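Long-range contact in putative oxidoreductase (Jannaschia sp., PDB 3C24), which probably catalyses a redox reaction with a nicotinamide adenine dinucleotide bound to its Rossmann-type domain, its substrate being unknown: residues P123-P127 / D140-G144. Residues are numbered along the deposited sequence; the frame is centred on the assembly and turned at random.
Sequences PCHPP and DYHGG
P126 and H125 pack against the D140-G143 backbone, where D140 OD1 makes an Asx turn with H142 N and an Asx motif with G143 N. Both segments are loops in the connection between strands 117-123 and 148-156, antiparallel neighbours in the sheet that continues the Rossmann-type fold. The P126 ring lies over the turn: CG is 3.3 Å from D140 O, and CD is 3.4 Å from G143 N. D140 OD1 holds the turn by two backbone bonds. D140 OD1 accepts from G143 N at 2.8 Å and, at a poorer angle, from H142 N, which comes from above the carboxylate plane. D140 OD2 serves the next residues, I145 and A146, through their backbone N atoms.

H125 meets the same backbone with its ring edge. Its CG is anti to the carbonyl carbon (chi1 -57°), which brings ND1 to H142 O as a hydrogen-bond donor. The two imidazoles form an offset edge-to-face pair, with the edge of H142 toward the face of H125 and planes at 80°. With an alanine here, H142 O is likely to lose its imidazole donor and the H142 edge the ring face it meets. The contact is part of the subunit interface: N233 of the second subunit bonds to P126 O, and its V234 packs on both histidines. The bond from H125 ND1 to H142 O is 2.7 Å long and nearly straight (176°), with the oxygen in the imidazole plane.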
ATOM      1  N   PRO A 123      14.358   5.344 -10.147  1.00 16.03           N
ATOM      2  CA  PRO A 123      13.759   6.008  -9.006  1.00 18.16           C
ATOM      3  C   PRO A 123      13.105   5.012  -8.061  1.00 17.92           C
ATOM      4  O   PRO A 123      12.705   3.914  -8.483  1.00 17.58           O
ATOM      5  CB  PRO A 123      12.697   6.892  -9.642  1.00 21.19           C
ATOM      6  CG  PRO A 123      12.477   6.396 -10.979  1.00 19.80           C
ATOM      7  CD  PRO A 123      13.677   5.639 -11.430  1.00 17.51           C
ATOM      8  N   CYS A 124      13.017   5.377  -6.788  1.00 15.40           N
ATOM      9  CA  CYS A 124      12.259   4.561  -5.823  1.00 15.44           C
ATOM     10  C   CYS A 124      10.769   4.890  -5.944  1.00 17.56           C
ATOM     11  O   CYS A 124       9.904   4.084  -5.622  1.00 15.29           O
ATOM     12  CB  CYS A 124      12.684   4.782  -4.371  1.00 16.43           C
ATOM     13  SG  CYS A 124      14.346   4.172  -3.979  1.00 19.38           S
ATOM     14  N   HIS A 125      10.534   6.098  -6.439  1.00 15.92           N
ATOM     15  CA  HIS A 125       9.247   6.797  -6.508  1.00 13.84           C
ATOM     16  C   HIS A 125       8.950   7.444  -5.119  1.00 15.54           C
ATOM     17  O   HIS A 125       9.463   6.980  -4.087  1.00 16.44           O
ATOM     18  CB  HIS A 125       8.078   5.919  -6.928  1.00 14.54           C
ATOM     19  CG  HIS A 125       8.301   5.284  -8.229  1.00 16.29           C
ATOM     20  ND1 HIS A 125       8.507   5.999  -9.393  1.00 17.90           N
ATOM     21  CD2 HIS A 125       8.418   3.979  -8.552  1.00 18.21           C
ATOM     22  CE1 HIS A 125       8.713   5.143 -10.389  1.00 19.15           C
ATOM     23  NE2 HIS A 125       8.686   3.919  -9.903  1.00 20.85           N
ATOM     24  N   PRO A 126       8.131   8.521  -5.090  1.00 15.90           N
ATOM     25  CA  PRO A 126       7.870   9.086  -3.774  1.00 14.62           C
ATOM     26  C   PRO A 126       7.253   8.061  -2.815  1.00 16.01           C
ATOM     27  O   PRO A 126       6.474   7.184  -3.216  1.00 15.12           O
ATOM     28  CB  PRO A 126       6.955  10.273  -4.080  1.00 16.35           C
ATOM     29  CG  PRO A 126       7.242  10.594  -5.524  1.00 15.62           C
ATOM     30  CD  PRO A 126       7.575   9.335  -6.195  1.00 15.05           C
ATOM     31  N   PRO A 127       7.546   8.180  -1.531  1.00 17.44           N
ATOM     32  CA  PRO A 127       6.986   7.205  -0.596  1.00 16.60           C
ATOM     33  C   PRO A 127       5.510   7.336  -0.281  1.00 17.59           C
ATOM     34  O   PRO A 127       4.933   8.417  -0.328  1.00 15.13           O
ATOM     35  CB  PRO A 127       7.742   7.479   0.681  1.00 17.14           C
ATOM     36  CG  PRO A 127       8.202   8.907   0.612  1.00 20.61           C
ATOM     37  CD  PRO A 127       8.418   9.171  -0.892  1.00 17.33           C
ATOM     38  N   ASP A 140       1.653  13.104  -6.914  1.00 16.10           N
ATOM     39  CA  ASP A 140       2.828  12.657  -7.680  1.00 15.95           C
ATOM     40  C   ASP A 140       3.298  11.290  -7.199  1.00 15.61           C
ATOM     41  O   ASP A 140       4.024  11.168  -6.213  1.00 17.97           O
ATOM     42  CB  ASP A 140       3.984  13.662  -7.595  1.00 17.61           C
ATOM     43  CG  ASP A 140       5.219  13.155  -8.301  1.00 18.65           C
ATOM     44  OD1 ASP A 140       5.055  12.242  -9.156  1.00 16.57           O
ATOM     45  OD2 ASP A 140       6.339  13.610  -7.959  1.00 16.38           O
ATOM     46  N   TYR A 141       2.836  10.270  -7.901  1.00 14.29           N
ATOM     47  CA  TYR A 141       3.149   8.903  -7.492  1.00 15.96           C
ATOM     48  C   TYR A 141       4.379   8.387  -8.160  1.00 18.91           C
ATOM     49  O   TYR A 141       4.865   7.372  -7.766  1.00 18.76           O
ATOM     50  CB  TYR A 141       1.964   7.977  -7.758  1.00 18.60           C
ATOM     51  CG  TYR A 141       0.655   8.457  -7.150  1.00 17.24           C
ATOM     52  CD1 TYR A 141       0.479   8.451  -5.787  1.00 17.10           C
ATOM     53  CD2 TYR A 141      -0.357   8.961  -7.936  1.00 18.66           C
ATOM     54  CE1 TYR A 141      -0.688   8.877  -5.220  1.00 27.52           C
ATOM     55  CE2 TYR A 141      -1.545   9.391  -7.379  1.00 17.50           C
ATOM     56  CZ  TYR A 141      -1.696   9.353  -6.007  1.00 21.23           C
ATOM     57  OH  TYR A 141      -2.847   9.804  -5.366  1.00 27.65           O
ATOM     58  N   HIS A 142       4.897   9.146  -9.121  1.00 19.85           N
ATOM     59  CA  HIS A 142       6.063   8.729  -9.893  1.00 18.00           C
ATOM     60  C   HIS A 142       7.368   9.388  -9.574  1.00 16.79           C
ATOM     61  O   HIS A 142       8.385   8.722  -9.577  1.00 19.19           O
ATOM     62  CB  HIS A 142       5.802   8.911 -11.376  1.00 19.08           C
ATOM     63  CG  HIS A 142       4.789   7.947 -11.901  1.00 22.38           C
ATOM     64  ND1 HIS A 142       5.127   6.733 -12.464  1.00 25.03           N
ATOM     65  CD2 HIS A 142       3.445   7.968 -11.827  1.00 22.97           C
ATOM     66  CE1 HIS A 142       4.018   6.095 -12.791  1.00 18.59           C
ATOM     67  NE2 HIS A 142       2.985   6.807 -12.392  1.00 24.55           N
ATOM     68  N   GLY A 143       7.325  10.686  -9.265  1.00 15.86           N
ATOM     69  CA  GLY A 143       8.548  11.453  -9.018  1.00 19.60           C
ATOM     70  C   GLY A 143       8.646  12.654  -9.897  1.00 19.16           C
ATOM     71  O   GLY A 143       7.969  12.762 -10.939  1.00 17.77           O
ATOM     72  N   GLY A 144       9.473  13.597  -9.462  1.00 17.80           N
ATOM     73  CA  GLY A 144       9.688  14.813 -10.224  1.00 17.74           C
ATOM     74  C   GLY A 144       9.061  16.031  -9.590  1.00 18.32           C
ATOM     75  O   GLY A 144       9.424  17.174  -9.938  1.00 17.20           O
TER